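Local coordinates for probable ABC transporter phosphite binding protein PhnD1 (Prochlorococcus marinus str. MIT 9301, PDB 5LQ5) that binds inorganic phosphite strongly, and methylphosphonate and phosphate only very weakly, probably as the solute-binding component of an ABC transporter, at residues A[11-15]-A[156-160]; A[44-48]-A[123-127]. All coordinates share one frame; numbering follows the deposited sequence.

Both contacts bridge the cleft between the two lobes of this periplasmic binding protein, their centres about 9 Å apart. Residues 11-15 and 44-48 belong to the lobe built on the sheet that holds strands 5-10 and 37-40; residues 123-127 and 156-160 come from the other lobe, just past its strands 119-121 and 153-154. Along the chain contact 2 is nested inside the loop that contact 1 closes. The two touch directly, with Asp13 CB 3.2 Å from Tyr46 OH and His158 CE1 3.3 Å from Ser126 OG. Contact 1 supplies His158 and contact 2 Tyr46, Ser126 and Thr127 to the phosphite pocket, consistent with lobes closed round the ion.

Contact 1 of 2, residues A[11-15]-A[156-160]; sequences IPDQN and GSHDA
Asp159 reaches across to Asn15, its CB 3.5 Å from Asn15 OD1. With CG turned beside the residue's own backbone N (chi1 -74°), the carboxylate swings over to the start of helix 16-34, where OD2 accepts from Asn15 N at 2.8 Å. That bond is almost straight, 174° at the hydrogen, and comes in on the anti side of OD2, somewhat out of the carboxylate plane. OD2 also rests 3.4 Å from Gln14 CB, while OD1 takes a bond from the side-chain amide of Asn183. Replacing this aspartate with an alanine would probably leave Asn15 N and the Asn183 amide without their acceptor and open a gap beside Gln14 CB.

These are contacts between the two lobes of a periplasmic binding protein, made where the loop after strand 5-10 meets the first turn of helix 158-167. One residue earlier, His158 N donates to Asp13 O at 2.8 Å. The His158 ring sets CD2 3.7 Å from Asp13 CB and offers NE2 to the phosphite; Asp13 OD2 bonds instead to Tyr206 OH. Ser157 OG caps the helix by accepting from Ala160 N at 2.9 Å, and water 1 links that hydroxyl to Asn15 OD1, 2.8 Å from the water oxygen.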
loop_
_atom_site.group_PDB
_atom_site.type_symbol
_atom_site.label_atom_id
_atom_site.label_comp_id
_atom_site.label_asym_id
_atom_site.label_seq_id
_atom_site.Cartn_x
_atom_site.Cartn_y
_atom_site.Cartn_z
ATOM N N ILE A 11 4.157 0.796 -5.555
ATOM C CA ILE A 11 4.920 0.698 -4.321
ATOM C C ILE A 11 5.214 -0.790 -4.031
ATOM O O ILE A 11 4.320 -1.644 -4.201
ATOM C CB ILE A 11 4.252 1.382 -3.114
ATOM C CG1 ILE A 11 2.812 0.892 -2.904
ATOM C CG2 ILE A 11 4.317 2.921 -3.275
ATOM C CD1 ILE A 11 2.265 1.255 -1.550
ATOM N N PRO A 12 6.436 -1.123 -3.594
ATOM C CA PRO A 12 6.813 -2.522 -3.355
ATOM C C PRO A 12 6.399 -2.985 -1.956
ATOM O O PRO A 12 7.218 -3.171 -1.055
ATOM C CB PRO A 12 8.323 -2.497 -3.531
ATOM C CG PRO A 12 8.731 -1.105 -3.120
ATOM C CD PRO A 12 7.599 -0.216 -3.546
ATOM N N ASP A 13 5.086 -3.164 -1.805
ATOM C CA ASP A 13 4.430 -3.386 -0.499
ATOM C C ASP A 13 4.344 -4.862 -0.115
ATOM O O ASP A 13 3.921 -5.203 0.980
ATOM C CB ASP A 13 3.059 -2.709 -0.446
ATOM C CG ASP A 13 1.998 -3.405 -1.317
ATOM O OD1 ASP A 13 2.352 -4.124 -2.274
ATOM O OD2 ASP A 13 0.810 -3.241 -1.018
ATOM N N GLN A 14 4.733 -5.709 -1.073
ATOM C CA GLN A 14 4.717 -7.168 -0.955
ATOM C C GLN A 14 5.946 -7.734 -1.676
ATOM O O GLN A 14 6.630 -7.018 -2.378
ATOM C CB GLN A 14 3.405 -7.723 -1.560
ATOM C CG GLN A 14 2.202 -7.338 -0.711
ATOM C CD GLN A 14 0.915 -7.575 -1.441
ATOM O OE1 GLN A 14 0.340 -6.680 -2.054
ATOM N NE2 GLN A 14 0.462 -8.760 -1.370
ATOM N N ASN A 15 6.198 -9.028 -1.524
ATOM C CA ASN A 15 7.299 -9.668 -2.188
ATOM C C ASN A 15 7.198 -9.512 -3.705
ATOM O O ASN A 15 6.089 -9.479 -4.284
ATOM C CB ASN A 15 7.382 -11.144 -1.826
ATOM C CG ASN A 15 7.765 -11.377 -0.370
ATOM O OD1 ASN A 15 8.439 -10.557 0.275
ATOM N ND2 ASN A 15 7.357 -12.487 0.139
ATOM N N GLY A 156 10.110 -2.300 5.305
ATOM C CA GLY A 156 9.933 -2.004 3.887
ATOM C C GLY A 156 8.755 -2.584 3.148
ATOM O O GLY A 156 8.433 -2.167 2.047
ATOM N N SER A 157 8.110 -3.573 3.733
ATOM C CA SER A 157 6.965 -4.190 3.049
ATOM C C SER A 157 6.123 -4.958 4.045
ATOM O O SER A 157 6.594 -5.378 5.108
ATOM C CB SER A 157 7.405 -5.115 1.917
ATOM O OG SER A 157 7.530 -6.484 2.327
ATOM N N HIS A 158 4.867 -5.176 3.667
ATOM C CA HIS A 158 3.952 -5.894 4.564
ATOM C C HIS A 158 4.368 -7.367 4.697
ATOM O O HIS A 158 4.254 -7.962 5.785
ATOM C CB HIS A 158 2.515 -5.746 4.113
ATOM C CG HIS A 158 2.096 -4.324 4.006
ATOM N ND1 HIS A 158 2.178 -3.448 5.067
ATOM C CD2 HIS A 158 1.743 -3.582 2.928
ATOM C CE1 HIS A 158 1.826 -2.243 4.657
ATOM N NE2 HIS A 158 1.533 -2.302 3.371
ATOM N N ASP A 159 4.826 -7.966 3.598
ATOM C CA ASP A 159 5.305 -9.393 3.668
ATOM C C ASP A 159 6.547 -9.475 4.575
ATOM O O ASP A 159 6.687 -10.389 5.398
ATOM C CB ASP A 159 5.602 -9.980 2.300
ATOM C CG ASP A 159 4.366 -10.306 1.499
ATOM O OD1 ASP A 159 3.264 -10.519 2.083
ATOM O OD2 ASP A 159 4.549 -10.416 0.260
ATOM N N ALA A 160 7.416 -8.460 4.475
ATOM C CA ALA A 160 8.624 -8.472 5.302
ATOM C C ALA A 160 8.350 -8.277 6.799
ATOM O O ALA A 160 9.031 -8.859 7.631
ATOM C CB ALA A 160 9.636 -7.466 4.817
HETATM O O HOH W 1 8.919 -7.804 0.509
#

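Contact 2 of 2, residues A[44-48]-A[123-127]; sequences INYIA and SENST. With PO3 (phosphite ion), chain B.
The Tyr46 ring has Ser123 over one face: Ser123 CB stands 3.6 Å from the ring centroid, 13° off the normal, a CH-pi contact. Ser123 OG lies over the same face, nearest Tyr46 CG. On the other side of the plane, Ile11 CD1 approaches Tyr46 CE1 to 3.5 Å, and at the hydroxyl edge sits the phosphite, with O3 close to the ring plane. A chi1 of 174° swings the Ser123 hydroxyl away from its own N and over the ring, where OG also accepts from Asn125 N, an ST turn within the type I turn that runs from Ser123 to Ser126. Water 3 joins that hydroxyl to Tyr46 N, and water 2 joins Ser123 N to Tyr46 OH. One residue on along the helix, Ile47 CG1 lies 3.4 Å from Asn125 ND2; that amide is held by Lys272 and Gln70 at OD1 and by the Leu275 carbonyl at ND2.

The ion is shared by the two segments. Tyr46 OH donates to phosphite O3 at 2.6 Å and Ser126 OG to the same oxygen at 2.7 Å; His158 NE2 gives it a third bond. Ser126 OG in turn accepts from Gly129 N. Thr127 grips phosphite O2 twice, from N at 2.8 Å and from OG1. Backbone N-H and hydroxyls at the start of helix 127-139, closed by a tyrosine from the facing lobe, form an anion site in the cleft of a periplasmic binding protein.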
loop_
_atom_site.group_PDB
_atom_site.type_symbol
_atom_site.label_atom_id
_atom_site.label_comp_id
_atom_site.label_asym_id
_atom_site.label_seq_id
_atom_site.Cartn_x
_atom_site.Cartn_y
_atom_site.Cartn_z
ATOM N N ILE A 44 12.906 -0.329 -6.249
ATOM C CA ILE A 44 13.515 -0.922 -5.042
ATOM C C ILE A 44 12.798 -0.619 -3.725
ATOM O O ILE A 44 12.881 -1.424 -2.802
ATOM C CB ILE A 44 15.025 -0.607 -4.893
ATOM C CG1 ILE A 44 15.272 0.901 -4.789
ATOM C CG2 ILE A 44 15.812 -1.293 -6.013
ATOM C CD1 ILE A 44 16.665 1.222 -4.258
ATOM N N ASN A 45 12.109 0.533 -3.630
ATOM C CA ASN A 45 11.474 0.954 -2.359
ATOM C C ASN A 45 10.378 1.992 -2.622
ATOM O O ASN A 45 10.146 2.374 -3.778
ATOM C CB ASN A 45 12.523 1.404 -1.341
ATOM C CG ASN A 45 13.350 2.590 -1.802
ATOM O OD1 ASN A 45 12.867 3.469 -2.534
ATOM N ND2 ASN A 45 14.611 2.619 -1.397
ATOM N N TYR A 46 9.664 2.397 -1.565
ATOM C CA TYR A 46 8.561 3.334 -1.739
ATOM C C TYR A 46 9.047 4.688 -2.260
ATOM O O TYR A 46 8.377 5.300 -3.058
ATOM C CB TYR A 46 7.815 3.560 -0.446
ATOM C CG TYR A 46 6.798 2.490 0.004
ATOM C CD1 TYR A 46 5.543 2.864 0.488
ATOM C CD2 TYR A 46 7.101 1.140 0.021
ATOM C CE1 TYR A 46 4.652 1.934 0.944
ATOM C CE2 TYR A 46 6.228 0.205 0.548
ATOM C CZ TYR A 46 4.988 0.594 0.989
ATOM O OH TYR A 46 4.080 -0.320 1.495
ATOM N N ILE A 47 10.221 5.134 -1.800
ATOM C CA ILE A 47 10.738 6.419 -2.255
ATOM C C ILE A 47 10.968 6.378 -3.752
ATOM O O ILE A 47 10.680 7.338 -4.454
ATOM C CB ILE A 47 12.001 6.825 -1.488
ATOM C CG1 ILE A 47 11.615 7.257 -0.099
ATOM C CG2 ILE A 47 12.743 7.955 -2.193
ATOM C CD1 ILE A 47 12.801 7.398 0.850
ATOM N N ALA A 48 11.488 5.265 -4.222
ATOM C CA ALA A 48 11.781 5.093 -5.660
ATOM C C ALA A 48 10.501 5.153 -6.513
ATOM O O ALA A 48 10.538 5.538 -7.689
ATOM C CB ALA A 48 12.545 3.809 -5.928
ATOM N N SER A 123 7.389 -0.140 5.577
ATOM C CA SER A 123 8.132 0.999 5.031
ATOM C C SER A 123 7.918 2.248 5.850
ATOM O O SER A 123 6.813 2.502 6.308
ATOM C CB SER A 123 7.714 1.295 3.592
ATOM O OG SER A 123 8.331 2.506 3.097
ATOM N N GLU A 124 8.967 3.063 5.927
ATOM C CA GLU A 124 8.843 4.362 6.596
ATOM C C GLU A 124 7.712 5.187 5.984
ATOM O O GLU A 124 7.124 5.999 6.672
ATOM C CB GLU A 124 10.142 5.167 6.423
ATOM C CG GLU A 124 11.382 4.577 7.136
ATOM C CD GLU A 124 12.191 3.559 6.329
ATOM O OE1 GLU A 124 11.690 3.003 5.309
ATOM O OE2 GLU A 124 13.361 3.310 6.740
ATOM N N ASN A 125 7.408 4.957 4.686
ATOM C CA ASN A 125 6.406 5.721 3.934
ATOM C C ASN A 125 5.117 4.963 3.688
ATOM O O ASN A 125 4.298 5.359 2.861
ATOM C CB ASN A 125 7.039 6.237 2.611
ATOM C CG ASN A 125 8.082 7.318 2.854
ATOM O OD1 ASN A 125 7.861 8.234 3.598
ATOM N ND2 ASN A 125 9.195 7.188 2.231
ATOM N N SER A 126 4.928 3.899 4.442
ATOM C CA SER A 126 3.674 3.082 4.358
ATOM C C SER A 126 2.525 3.692 5.167
ATOM O O SER A 126 2.709 4.112 6.315
ATOM C CB SER A 126 3.917 1.652 4.833
ATOM O OG SER A 126 2.699 0.921 4.798
ATOM N N THR A 127 1.366 3.791 4.539
ATOM C CA THR A 127 0.151 4.225 5.205
ATOM C C THR A 127 -0.306 3.210 6.268
ATOM O O THR A 127 -0.447 3.550 7.455
ATOM C CB THR A 127 -0.987 4.451 4.178
ATOM O OG1 THR A 127 -0.456 5.121 3.000
ATOM C CG2 THR A 127 -2.093 5.303 4.821
HETATM P P PO3 B . 0.523 1.367 2.054
HETATM O O1 PO3 B . -0.631 1.090 3.074
HETATM O O2 PO3 B . 0.936 2.890 1.930
HETATM O O3 PO3 B . 1.754 0.462 2.338
HETATM O O HOH W 2 5.152 -1.441 3.963
HETATM O O HOH W 3 10.243 1.695 1.399
#